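Long-range contacts in FdhC (Acinetobacter nosocomialis, PDB 5KTC), which is a sugar N-acyltransferase of the GNAT superfamily, passing a 3-hydroxybutanoyl group from coenzyme A to the amino group of a nucleotide-linked dideoxy sugar: residues V2-L6 with E63-I67; L15-A21 with I51-K55; F92-W97 with S111-Y116. All coordinates share one frame; numbering follows the deposited sequence.

Interaction 1: residues V2-L6 with E63-I67. With MG (magnesium ion), chain E; FUH ([[(2~{R},3~{S},5~{R})-5-[5-methyl-2,4-bis(oxidanylidene)pyrimidin-1-yl]-3-oxidanyl-oxolan-2-yl]methoxy-oxidanyl-phosphoryl] [(2~{R},3~{R},4~{S},5~{R},6~{R})-6-methyl-3,5-bis(oxidanyl)-4-[[(3~{R})-3-oxidanylbutanoyl]amino]oxan-2-yl] hydrogen phosphate), chain C.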
loop_
_atom_site.group_PDB
_atom_site.type_symbol
_atom_site.label_atom_id
_atom_site.label_comp_id
_atom_site.label_asym_id
_atom_site.label_seq_id
_atom_site.Cartn_x
_atom_site.Cartn_y
_atom_site.Cartn_z
ATOM N N VAL A 2 -11.899 -7.857 11.612
ATOM C CA VAL A 2 -11.767 -7.904 10.118
ATOM C C VAL A 2 -10.724 -8.948 9.721
ATOM O O VAL A 2 -9.764 -9.203 10.440
ATOM C CB VAL A 2 -11.382 -6.523 9.502
ATOM C CG1 VAL A 2 -11.385 -6.588 7.970
ATOM C CG2 VAL A 2 -12.325 -5.420 9.995
ATOM N N ASN A 3 -10.941 -9.586 8.594
ATOM C CA ASN A 3 -9.923 -10.448 8.015
ATOM C C ASN A 3 -9.923 -10.188 6.492
ATOM O O ASN A 3 -10.977 -9.944 5.840
ATOM C CB ASN A 3 -10.100 -11.917 8.426
ATOM C CG ASN A 3 -10.735 -12.764 7.332
ATOM O OD1 ASN A 3 -11.952 -12.757 7.157
ATOM N ND2 ASN A 3 -9.914 -13.487 6.589
ATOM N N PHE A 4 -8.704 -10.099 5.979
ATOM C CA PHE A 4 -8.450 -9.694 4.633
ATOM C C PHE A 4 -8.116 -10.897 3.764
ATOM O O PHE A 4 -7.456 -11.855 4.208
ATOM C CB PHE A 4 -7.301 -8.685 4.581
ATOM C CG PHE A 4 -7.574 -7.447 5.376
ATOM C CD1 PHE A 4 -8.264 -6.372 4.814
ATOM C CD2 PHE A 4 -7.196 -7.365 6.711
ATOM C CE1 PHE A 4 -8.533 -5.218 5.557
ATOM C CE2 PHE A 4 -7.486 -6.214 7.461
ATOM C CZ PHE A 4 -8.146 -5.149 6.882
ATOM N N ASN A 5 -8.494 -10.809 2.518
ATOM C CA ASN A 5 -8.167 -11.837 1.555
ATOM C C ASN A 5 -7.671 -11.123 0.313
ATOM O O ASN A 5 -8.286 -11.090 -0.661
ATOM C CB ASN A 5 -9.368 -12.753 1.345
ATOM C CG ASN A 5 -9.729 -13.492 2.625
ATOM O OD1 ASN A 5 -9.017 -14.373 3.072
ATOM N ND2 ASN A 5 -10.803 -13.073 3.250
ATOM N N LEU A 6 -6.485 -10.565 0.426
ATOM C CA LEU A 6 -5.919 -9.721 -0.585
ATOM C C LEU A 6 -4.871 -10.447 -1.376
ATOM O O LEU A 6 -3.726 -10.724 -0.928
ATOM C CB LEU A 6 -5.358 -8.459 0.069
ATOM C CG LEU A 6 -6.313 -7.622 0.906
ATOM C CD1 LEU A 6 -5.500 -6.579 1.734
ATOM C CD2 LEU A 6 -7.309 -6.938 -0.013
ATOM N N GLU A 63 -5.907 0.629 12.240
ATOM C CA GLU A 63 -4.679 0.552 11.413
ATOM C C GLU A 63 -4.481 -0.857 10.936
ATOM O O GLU A 63 -4.646 -1.783 11.730
ATOM C CB GLU A 63 -3.438 0.969 12.213
ATOM C CG GLU A 63 -2.200 1.268 11.388
ATOM C CD GLU A 63 -1.150 2.089 12.128
ATOM O OE1 GLU A 63 0.063 1.847 11.977
ATOM O OE2 GLU A 63 -1.541 3.061 12.800
ATOM N N TYR A 64 -4.115 -1.020 9.655
ATOM C CA TYR A 64 -3.824 -2.293 9.055
ATOM C C TYR A 64 -2.563 -2.202 8.257
ATOM O O TYR A 64 -2.467 -1.374 7.342
ATOM C CB TYR A 64 -4.984 -2.721 8.153
ATOM C CG TYR A 64 -6.266 -2.841 8.915
ATOM C CD1 TYR A 64 -6.488 -3.924 9.782
ATOM C CD2 TYR A 64 -7.232 -1.856 8.867
ATOM C CE1 TYR A 64 -7.657 -3.997 10.539
ATOM C CE2 TYR A 64 -8.421 -1.955 9.617
ATOM C CZ TYR A 64 -8.613 -3.025 10.461
ATOM O OH TYR A 64 -9.765 -3.147 11.228
ATOM N N TYR A 65 -1.600 -3.029 8.601
ATOM C CA TYR A 65 -0.231 -2.981 8.077
ATOM C C TYR A 65 0.083 -4.346 7.517
ATOM O O TYR A 65 -0.181 -5.335 8.198
ATOM C CB TYR A 65 0.701 -2.700 9.230
ATOM C CG TYR A 65 2.122 -2.380 8.981
ATOM C CD1 TYR A 65 2.619 -2.063 7.737
ATOM C CD2 TYR A 65 3.002 -2.346 10.054
ATOM C CE1 TYR A 65 3.960 -1.717 7.569
ATOM C CE2 TYR A 65 4.343 -2.002 9.900
ATOM C CZ TYR A 65 4.822 -1.686 8.654
ATOM O OH TYR A 65 6.197 -1.346 8.463
ATOM N N PHE A 66 0.567 -4.399 6.280
ATOM C CA PHE A 66 0.759 -5.632 5.524
ATOM C C PHE A 66 2.178 -5.824 5.011
ATOM O O PHE A 66 2.850 -4.869 4.639
ATOM C CB PHE A 66 -0.174 -5.683 4.295
ATOM C CG PHE A 66 -1.642 -5.564 4.633
ATOM C CD1 PHE A 66 -2.216 -4.341 4.789
ATOM C CD2 PHE A 66 -2.432 -6.679 4.730
ATOM C CE1 PHE A 66 -3.541 -4.181 5.113
ATOM C CE2 PHE A 66 -3.764 -6.578 5.062
ATOM C CZ PHE A 66 -4.346 -5.317 5.244
ATOM N N ILE A 67 2.612 -7.079 5.017
ATOM C CA ILE A 67 3.748 -7.506 4.218
ATOM C C ILE A 67 3.194 -7.864 2.820
ATOM O O ILE A 67 2.129 -8.472 2.743
ATOM C CB ILE A 67 4.450 -8.743 4.790
ATOM C CG1 ILE A 67 4.837 -8.521 6.245
ATOM C CG2 ILE A 67 5.631 -9.114 3.928
ATOM C CD1 ILE A 67 5.798 -7.364 6.495
HETATM MG MG MG E . -6.495 -14.039 4.114
HETATM O O1 FUH C . 4.084 5.825 1.316
HETATM C C1 FUH C . 3.542 6.921 1.227
HETATM C C2 FUH C . 2.380 7.183 0.327
HETATM C C3 FUH C . 2.313 6.213 -0.824
HETATM O O2 FUH C . 3.042 6.706 -1.976
HETATM C C4 FUH C . 0.889 6.026 -1.282
HETATM N N1 FUH C . 3.947 8.010 1.995
HETATM C C5 FUH C . 4.836 7.809 3.144
HETATM C C6 FUH C . 5.966 8.856 3.168
HETATM O O3 FUH C . 5.379 10.086 3.165
HETATM C C7 FUH C . 6.796 8.826 4.431
HETATM C C8 FUH C . 7.739 10.040 4.610
HETATM O O4 FUH C . 5.946 8.799 5.591
HETATM C C9 FUH C . 4.029 7.904 4.427
HETATM O O5 FUH C . 3.095 6.821 4.555
HETATM C C10 FUH C . 4.926 7.786 5.593
HETATM O O6 FUH C . 5.521 6.498 5.538
HETATM P P1 FUH C . 6.305 5.889 6.754
HETATM O O7 FUH C . 7.704 6.377 6.833
HETATM O O8 FUH C . 6.257 4.384 6.492
HETATM O O9 FUH C . 5.461 6.001 8.098
HETATM P P2 FUH C . 5.296 7.185 9.163
HETATM O O10 FUH C . 3.833 7.383 9.364
HETATM O O11 FUH C . 6.019 8.395 8.589
HETATM O O12 FUH C . 6.000 6.506 10.391
HETATM C C11 FUH C . 5.683 6.932 11.720
HETATM C C12 FUH C . 6.889 6.684 12.590
HETATM C C13 FUH C . 8.217 7.159 11.964
HETATM O O13 FUH C . 9.134 7.649 12.958
HETATM C C14 FUH C . 8.855 5.898 11.398
HETATM C C15 FUH C . 8.344 4.855 12.362
HETATM O O14 FUH C . 7.037 5.280 12.825
HETATM N N2 FUH C . 8.072 3.512 11.803
HETATM C C16 FUH C . 7.087 3.321 10.881
HETATM C C17 FUH C . 6.804 2.035 10.416
HETATM C C18 FUH C . 5.709 1.770 9.405
HETATM C C19 FUH C . 7.607 0.967 10.921
HETATM O O15 FUH C . 7.343 -0.251 10.554
HETATM N N3 FUH C . 8.569 1.184 11.828
HETATM C C20 FUH C . 8.756 2.428 12.282
HETATM O O16 FUH C . 9.724 2.640 13.156
HETATM O O HOH W 1 -7.358 -13.919 6.274
#
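F4, Y64 and F66 share the same first torsion, about -60°, with CG lying opposite the carbonyl carbon; this brings the F4 ring against both rings that project from the strand. Two edge-to-face pairs result, and F4 plays a different part in each. Toward Y64 it gives its edge: F4 CE2 lies 3.4 Å from Y64 CD1, CZ stands over the tyrosine face near its rim, and the planes meet at 68°. Toward F66 it gives its face: F66 CZ sits 3.7 Å above the centre of the F4 ring, with the planes almost perpendicular at 85°. V2 CG1 stands over the opposite face, toward its rim, so both faces of the phenyl ring have a neighbour. The cluster is finished off by V2 CG2, 3.6 Å from Y64 OH, and by L6 CD1, 3.8 Å from F66 CE2. In this way the N-terminal segment lies across one face of the central mixed sheet of the GNAT fold, F4 also resting on L15 of strand 11-15, and L6 joining L13 by backbone hydrogen bonding. The strand's alternation sends Y65 to the other face of the sheet, where its OH donates to the thymine carbonyl O15 of the bound sugar nucleotide at 2.6 Å. E63 points that way too, its carboxylate held by salt bridges to R57 and R81. On the outer side of the 2-6 segment the chain binds a magnesium ion: F4 O coordinates it at 2.4 Å and N5 OD1, more loosely, at 2.7 Å. A water is also bound to the magnesium and accepts a hydrogen bond from N3 ND2 at 2.6 Å.

Interaction 2: residues L15-A21 with I51-K55. With EDO (1,2-ethanediol), chain B.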
loop_
_atom_site.group_PDB
_atom_site.type_symbol
_atom_site.label_atom_id
_atom_site.label_comp_id
_atom_site.label_asym_id
_atom_site.label_seq_id
_atom_site.Cartn_x
_atom_site.Cartn_y
_atom_site.Cartn_z
ATOM N N LEU A 15 -1.374 -9.592 7.020
ATOM C CA LEU A 15 -1.070 -8.668 8.138
ATOM C C LEU A 15 0.289 -8.875 8.781
ATOM O O LEU A 15 0.739 -10.020 8.973
ATOM C CB LEU A 15 -2.160 -8.781 9.190
ATOM C CG LEU A 15 -3.552 -8.286 8.732
ATOM C CD1 LEU A 15 -4.672 -8.586 9.716
ATOM C CD2 LEU A 15 -3.499 -6.795 8.456
ATOM N N VAL A 16 0.931 -7.758 9.124
ATOM C CA VAL A 16 2.221 -7.755 9.835
ATOM C C VAL A 16 2.138 -8.474 11.182
ATOM O O VAL A 16 1.131 -8.340 11.897
ATOM C CB VAL A 16 2.739 -6.309 9.990
ATOM C CG1 VAL A 16 3.901 -6.182 10.968
ATOM C CG2 VAL A 16 3.159 -5.835 8.611
ATOM N N GLU A 17 3.173 -9.246 11.495
ATOM C CA GLU A 17 3.317 -9.855 12.869
ATOM C C GLU A 17 4.653 -9.378 13.472
ATOM O O GLU A 17 5.545 -8.900 12.733
ATOM C CB GLU A 17 3.301 -11.388 12.795
ATOM C CG GLU A 17 2.106 -12.083 12.128
ATOM C CD GLU A 17 0.788 -11.868 12.846
ATOM O OE1 GLU A 17 -0.263 -12.068 12.215
ATOM O OE2 GLU A 17 0.785 -11.519 14.048
ATOM N N GLU A 18 4.820 -9.523 14.797
ATOM C CA GLU A 18 6.104 -9.167 15.468
ATOM C C GLU A 18 7.327 -9.805 14.835
ATOM O O GLU A 18 8.415 -9.180 14.735
ATOM C CB GLU A 18 6.081 -9.505 16.979
ATOM C CG GLU A 18 5.455 -8.417 17.825
ATOM C CD GLU A 18 5.540 -8.728 19.318
ATOM O OE1 GLU A 18 6.666 -9.021 19.803
ATOM O OE2 GLU A 18 4.482 -8.680 19.980
ATOM N N ASN A 19 7.149 -11.025 14.365
ATOM C CA ASN A 19 8.184 -11.741 13.692
ATOM C C ASN A 19 8.645 -11.152 12.352
ATOM O O ASN A 19 9.691 -11.555 11.870
ATOM C CB ASN A 19 7.772 -13.227 13.489
ATOM C CG ASN A 19 8.962 -14.195 13.559
ATOM O OD1 ASN A 19 10.126 -13.816 13.328
ATOM N ND2 ASN A 19 8.677 -15.472 13.906
ATOM N N ASP A 20 7.896 -10.198 11.757
ATOM C CA ASP A 20 8.333 -9.516 10.520
ATOM C C ASP A 20 9.332 -8.376 10.824
ATOM O O ASP A 20 9.757 -7.644 9.897
ATOM C CB ASP A 20 7.131 -8.889 9.794
ATOM C CG ASP A 20 6.092 -9.962 9.315
ATOM O OD1 ASP A 20 6.591 -10.933 8.719
ATOM O OD2 ASP A 20 4.873 -9.833 9.562
ATOM N N ALA A 21 9.692 -8.221 12.114
ATOM C CA ALA A 21 10.515 -7.081 12.485
ATOM C C ALA A 21 11.829 -7.028 11.761
ATOM O O ALA A 21 12.222 -5.971 11.310
ATOM C CB ALA A 21 10.695 -7.034 13.989
ATOM N N ILE A 51 5.774 -2.844 16.286
ATOM C CA ILE A 51 4.703 -3.733 15.750
ATOM C C ILE A 51 3.686 -4.124 16.851
ATOM O O ILE A 51 2.468 -4.191 16.626
ATOM C CB ILE A 51 5.324 -4.959 15.110
ATOM C CG1 ILE A 51 6.171 -4.576 13.896
ATOM C CG2 ILE A 51 4.240 -5.983 14.726
ATOM C CD1 ILE A 51 6.974 -5.754 13.360
ATOM N N ARG A 52 4.177 -4.325 18.071
ATOM C CA ARG A 52 3.296 -4.686 19.195
ATOM C C ARG A 52 2.254 -3.602 19.469
ATOM O O ARG A 52 1.099 -3.903 19.621
ATOM C CB ARG A 52 4.157 -5.046 20.428
ATOM C CG ARG A 52 3.478 -5.673 21.659
ATOM C CD ARG A 52 4.526 -5.887 22.798
ATOM N NE ARG A 52 5.770 -6.526 22.290
ATOM C CZ ARG A 52 7.029 -6.032 22.336
ATOM N NH1 ARG A 52 7.343 -4.878 22.933
ATOM N NH2 ARG A 52 8.009 -6.717 21.762
ATOM N N ASN A 53 2.689 -2.338 19.508
ATOM C CA ASN A 53 1.823 -1.167 19.598
ATOM C C ASN A 53 0.890 -1.055 18.411
ATOM O O ASN A 53 -0.336 -0.799 18.544
ATOM C CB ASN A 53 2.686 0.115 19.710
ATOM C CG ASN A 53 3.332 0.217 21.074
ATOM O OD1 ASN A 53 4.561 0.323 21.221
ATOM N ND2 ASN A 53 2.488 0.063 22.089
ATOM N N TYR A 54 1.468 -1.312 17.259
ATOM C CA TYR A 54 0.691 -1.352 16.017
ATOM C C TYR A 54 -0.458 -2.393 16.160
ATOM O O TYR A 54 -1.567 -2.106 15.793
ATOM C CB TYR A 54 1.569 -1.643 14.781
ATOM C CG TYR A 54 0.669 -2.317 13.726
ATOM C CD1 TYR A 54 -0.328 -1.605 13.064
ATOM C CD2 TYR A 54 0.730 -3.675 13.538
ATOM C CE1 TYR A 54 -1.228 -2.256 12.209
ATOM C CE2 TYR A 54 -0.155 -4.331 12.702
ATOM C CZ TYR A 54 -1.104 -3.617 12.016
ATOM O OH TYR A 54 -1.971 -4.321 11.163
ATOM N N LYS A 55 -0.156 -3.554 16.740
ATOM C CA LYS A 55 -1.149 -4.612 16.896
ATOM C C LYS A 55 -2.357 -4.242 17.760
ATOM O O LYS A 55 -3.474 -4.725 17.504
ATOM C CB LYS A 55 -0.530 -5.923 17.366
ATOM C CG LYS A 55 0.081 -6.773 16.244
ATOM C CD LYS A 55 -0.948 -7.244 15.213
ATOM C CE LYS A 55 -0.463 -8.414 14.417
ATOM N NZ LYS A 55 -1.154 -8.530 13.120
HETATM C C1 EDO B . 8.911 -13.014 5.977
HETATM O O1 EDO B . 7.893 -13.667 6.763
HETATM C C2 EDO B . 8.941 -11.522 6.287
HETATM O O2 EDO B . 8.874 -11.278 7.701
#
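The chain comes off strand 11-15, makes a short 3-10 turn at 18-20 and passes closest to helix 44-59 where the CA atoms of E18 and I51 are 5.6 Å apart. This is the connection from the first strand of the GNAT domain to its first helix, packed on the helix that follows. I51 fills the angle of the turn: its CG2 meets V16 CG1 at 3.8 Å, while CD1 reaches on to E17 O and the methyl of A21. K55, bent at chi2 (-63°), brings its ammonium group back to the loop, where NZ donates to V16 O at 2.6 Å, almost head-on to the carbonyl oxygen. The same NZ has a long salt bridge to E17 OE2, 3.7 Å, and a further one to E58, so it is shared between two carboxylates and a carbonyl. Near the surface, E18 and R52 form a salt bridge of two weak bonds, R52 NH2 to E18 OE1 at 3.3 Å and NE to OE2, with the carboxylate and guanidinium planes 74° apart instead of flush. The turn itself is braced by D20, whose OD2 receives the E17 backbone N-H at 2.6 Å, almost straight (173°), and also bridges to R14. Further in, Y54 OH takes the backbone N-H of Y65 on strand 63-70, and V16 and I51 both pack on I24 of helix 21-28, into which the loop leads.

Interaction 3: residues F92-W97 with S111-Y116. With FUH ([[(2~{R},3~{S},5~{R})-5-[5-methyl-2,4-bis(oxidanylidene)pyrimidin-1-yl]-3-oxidanyl-oxolan-2-yl]methoxy-oxidanyl-phosphoryl] [(2~{R},3~{R},4~{S},5~{R},6~{R})-6-methyl-3,5-bis(oxidanyl)-4-[[(3~{R})-3-oxidanylbutanoyl]amino]oxan-2-yl] hydrogen phosphate), chain C.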
loop_
_atom_site.group_PDB
_atom_site.type_symbol
_atom_site.label_atom_id
_atom_site.label_comp_id
_atom_site.label_asym_id
_atom_site.label_seq_id
_atom_site.Cartn_x
_atom_site.Cartn_y
_atom_site.Cartn_z
ATOM N N PHE A 92 -9.348 7.243 4.803
ATOM C CA PHE A 92 -8.186 6.526 5.326
ATOM C C PHE A 92 -6.956 7.075 4.646
ATOM O O PHE A 92 -7.048 7.513 3.549
ATOM C CB PHE A 92 -8.263 4.986 5.138
ATOM C CG PHE A 92 -8.143 4.517 3.716
ATOM C CD1 PHE A 92 -9.239 4.529 2.851
ATOM C CD2 PHE A 92 -6.939 4.034 3.230
ATOM C CE1 PHE A 92 -9.124 4.106 1.538
ATOM C CE2 PHE A 92 -6.835 3.614 1.909
ATOM C CZ PHE A 92 -7.932 3.621 1.077
ATOM N N CYS A 93 -5.834 7.080 5.354
ATOM C CA CYS A 93 -4.534 7.294 4.726
ATOM C C CYS A 93 -3.871 5.944 4.340
ATOM O O CYS A 93 -4.123 4.907 4.961
ATOM C CB CYS A 93 -3.580 8.069 5.649
ATOM S SG CYS A 93 -4.267 9.718 6.116
ATOM N N TRP A 94 -2.983 5.990 3.359
ATOM C CA TRP A 94 -2.124 4.857 3.104
ATOM C C TRP A 94 -0.725 5.323 2.722
ATOM O O TRP A 94 -0.481 6.496 2.372
ATOM C CB TRP A 94 -2.693 3.891 2.063
ATOM C CG TRP A 94 -2.636 4.244 0.617
ATOM C CD1 TRP A 94 -3.461 5.078 -0.066
ATOM C CD2 TRP A 94 -1.737 3.675 -0.356
ATOM N NE1 TRP A 94 -3.114 5.078 -1.412
ATOM C CE2 TRP A 94 -2.097 4.184 -1.613
ATOM C CE3 TRP A 94 -0.683 2.755 -0.277
ATOM C CZ2 TRP A 94 -1.421 3.817 -2.800
ATOM C CZ3 TRP A 94 -0.025 2.368 -1.468
ATOM C CH2 TRP A 94 -0.390 2.909 -2.700
ATOM N N GLY A 95 0.179 4.391 2.852
ATOM C CA GLY A 95 1.586 4.677 2.684
ATOM C C GLY A 95 2.436 3.588 3.279
ATOM O O GLY A 95 2.102 2.385 3.166
ATOM N N SER A 96 3.550 3.972 3.903
ATOM C CA SER A 96 4.604 3.011 4.231
ATOM C C SER A 96 4.881 2.013 3.092
ATOM O O SER A 96 5.054 0.793 3.318
ATOM C CB SER A 96 4.368 2.288 5.559
ATOM O OG SER A 96 4.062 3.149 6.638
ATOM N N TRP A 97 4.908 2.538 1.880
ATOM C CA TRP A 97 4.732 1.709 0.685
ATOM C C TRP A 97 6.122 1.513 0.127
ATOM O O TRP A 97 6.751 2.473 -0.391
ATOM C CB TRP A 97 3.898 2.415 -0.317
ATOM C CG TRP A 97 3.519 1.613 -1.529
ATOM C CD1 TRP A 97 3.269 0.279 -1.604
ATOM C CD2 TRP A 97 3.293 2.152 -2.835
ATOM N NE1 TRP A 97 2.893 -0.044 -2.901
ATOM C CE2 TRP A 97 2.883 1.087 -3.663
ATOM C CE3 TRP A 97 3.405 3.439 -3.382
ATOM C CZ2 TRP A 97 2.621 1.248 -5.006
ATOM C CZ3 TRP A 97 3.129 3.619 -4.748
ATOM C CH2 TRP A 97 2.709 2.513 -5.534
ATOM N N SER A 111 -0.296 -3.992 -5.689
ATOM C CA SER A 111 -0.362 -3.627 -4.235
ATOM C C SER A 111 -1.183 -2.361 -4.034
ATOM O O SER A 111 -2.047 -2.321 -3.136
ATOM C CB SER A 111 1.032 -3.539 -3.624
ATOM O OG SER A 111 1.857 -2.579 -4.207
ATOM N N ALA A 112 -1.026 -1.364 -4.918
ATOM C CA ALA A 112 -1.860 -0.178 -4.818
ATOM C C ALA A 112 -3.386 -0.537 -4.954
ATOM O O ALA A 112 -4.254 -0.106 -4.149
ATOM C CB ALA A 112 -1.432 0.908 -5.852
ATOM N N LEU A 113 -3.686 -1.403 -5.930
ATOM C CA LEU A 113 -5.036 -1.786 -6.161
ATOM C C LEU A 113 -5.606 -2.540 -4.978
ATOM O O LEU A 113 -6.766 -2.377 -4.647
ATOM C CB LEU A 113 -5.178 -2.626 -7.462
ATOM C CG LEU A 113 -4.814 -1.845 -8.710
ATOM C CD1 LEU A 113 -4.608 -2.824 -9.892
ATOM C CD2 LEU A 113 -5.898 -0.774 -8.985
ATOM N N LEU A 114 -4.796 -3.355 -4.325
ATOM C CA LEU A 114 -5.274 -4.144 -3.252
ATOM C C LEU A 114 -5.484 -3.239 -2.074
ATOM O O LEU A 114 -6.412 -3.451 -1.290
ATOM C CB LEU A 114 -4.302 -5.260 -2.934
ATOM C CG LEU A 114 -4.238 -6.430 -3.942
ATOM C CD1 LEU A 114 -3.105 -7.381 -3.554
ATOM C CD2 LEU A 114 -5.575 -7.153 -4.064
ATOM N N VAL A 115 -4.634 -2.240 -1.922
ATOM C CA VAL A 115 -4.916 -1.204 -0.860
ATOM C C VAL A 115 -6.292 -0.612 -1.004
ATOM O O VAL A 115 -7.025 -0.477 -0.008
ATOM C CB VAL A 115 -3.873 -0.087 -0.807
ATOM C CG1 VAL A 115 -4.392 1.151 -0.035
ATOM C CG2 VAL A 115 -2.546 -0.636 -0.301
ATOM N N TYR A 116 -6.615 -0.180 -2.227
ATOM C CA TYR A 116 -7.911 0.419 -2.450
ATOM C C TYR A 116 -9.064 -0.587 -2.288
ATOM O O TYR A 116 -10.126 -0.193 -1.827
ATOM C CB TYR A 116 -7.942 1.109 -3.840
ATOM C CG TYR A 116 -6.974 2.258 -3.937
ATOM C CD1 TYR A 116 -6.929 3.257 -2.935
ATOM C CD2 TYR A 116 -6.135 2.431 -5.021
ATOM C CE1 TYR A 116 -6.107 4.345 -3.030
ATOM C CE2 TYR A 116 -5.260 3.493 -5.086
ATOM C CZ TYR A 116 -5.264 4.459 -4.100
ATOM O OH TYR A 116 -4.412 5.533 -4.115
HETATM O O1 FUH C . 4.084 5.825 1.316
HETATM C C1 FUH C . 3.542 6.921 1.227
HETATM C C2 FUH C . 2.380 7.183 0.327
HETATM C C3 FUH C . 2.313 6.213 -0.824
HETATM O O2 FUH C . 3.042 6.706 -1.976
HETATM C C4 FUH C . 0.889 6.026 -1.282
HETATM N N1 FUH C . 3.947 8.010 1.995
HETATM C C5 FUH C . 4.836 7.809 3.144
HETATM C C6 FUH C . 5.966 8.856 3.168
HETATM O O3 FUH C . 5.379 10.086 3.165
HETATM C C7 FUH C . 6.796 8.826 4.431
HETATM C C8 FUH C . 7.739 10.040 4.610
HETATM O O4 FUH C . 5.946 8.799 5.591
HETATM C C9 FUH C . 4.029 7.904 4.427
HETATM O O5 FUH C . 3.095 6.821 4.555
HETATM C C10 FUH C . 4.926 7.786 5.593
HETATM O O6 FUH C . 5.521 6.498 5.538
HETATM P P1 FUH C . 6.305 5.889 6.754
HETATM O O7 FUH C . 7.704 6.377 6.833
HETATM O O8 FUH C . 6.257 4.384 6.492
HETATM O O9 FUH C . 5.461 6.001 8.098
HETATM P P2 FUH C . 5.296 7.185 9.163
HETATM O O10 FUH C . 3.833 7.383 9.364
HETATM O O11 FUH C . 6.019 8.395 8.589
HETATM O O12 FUH C . 6.000 6.506 10.391
HETATM C C11 FUH C . 5.683 6.932 11.720
HETATM C C12 FUH C . 6.889 6.684 12.590
HETATM C C13 FUH C . 8.217 7.159 11.964
HETATM O O13 FUH C . 9.134 7.649 12.958
HETATM C C14 FUH C . 8.855 5.898 11.398
HETATM C C15 FUH C . 8.344 4.855 12.362
HETATM O O14 FUH C . 7.037 5.280 12.825
HETATM N N2 FUH C . 8.072 3.512 11.803
HETATM C C16 FUH C . 7.087 3.321 10.881
HETATM C C17 FUH C . 6.804 2.035 10.416
HETATM C C18 FUH C . 5.709 1.770 9.405
HETATM C C19 FUH C . 7.607 0.967 10.921
HETATM O O15 FUH C . 7.343 -0.251 10.554
HETATM N N3 FUH C . 8.569 1.184 11.828
HETATM C C20 FUH C . 8.756 2.428 12.282
HETATM O O16 FUH C . 9.724 2.640 13.156
#
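W94 meets V115 and W97 meets S111 where the first strand and the helix of a beta-alpha-beta unit pack together: strand 91-99, helix 107-122 and strand 127-133. The two segments run roughly antiparallel, at 153°, with axes 10.4 Å apart. W94 CG lies between the backbone N and the carbonyl carbon, which turns the indole toward the helix. There it is sandwiched: V115 CG1 makes a CH-pi contact over the five-membered ring, 3.6 Å from W94 CG, and C4, the methyl of the product's hydroxybutanoyl group, lies over the opposite face, 3.5 Å from W94 CE2. The helix thus backs the wall against which the acyl chain lies. W94 CH2 stands over the W97 ring, and A112 CB touches both indoles. The strand grips the ligand through S96: its N donates to the sugar hydroxyl O5 at 3.0 Å and its OG to phosphate oxygen O8 at 2.5 Å, while W97 O bonds to coenzyme A. Backing this shell, F92 packs its ring edge on V115 and Y116. Two indole N-H bonds fix how the tryptophans are rotated. W94 NE1 donates to Y116 OH at 3.0 Å through a bent bond (142°), the oxygen tilted out of the indole plane, and Y116 stacks on F162. W97 NE1 reaches S111 OG (itself bonded to A107 O) at 3.0 Å and 165°, the serine oxygen in the indole plane.

Overall arrangement
Along the chain, interaction 2 is nested within the loop closed by interaction 1, and interaction 3 follows both. Interactions 1 and 2 have centres about 12 Å apart and touch directly: Y65 and V16 share a backbone hydrogen bond, and F66 packs on L15. The centre of interaction 3 is about 11 Å from that of interaction 1, the two meeting where L6 touches L114 O, and about 18 Å from that of interaction 2, which it does not touch. Strands 63-70 and 91-99 of the one mixed sheet line the sugar-nucleotide site, Y65 holding the thymine end and 92-97 the phosphate, sugar and acyl part. Helix 44-59 flanks it, the nearest atoms of I51 and the nucleotide being about 6 Å apart.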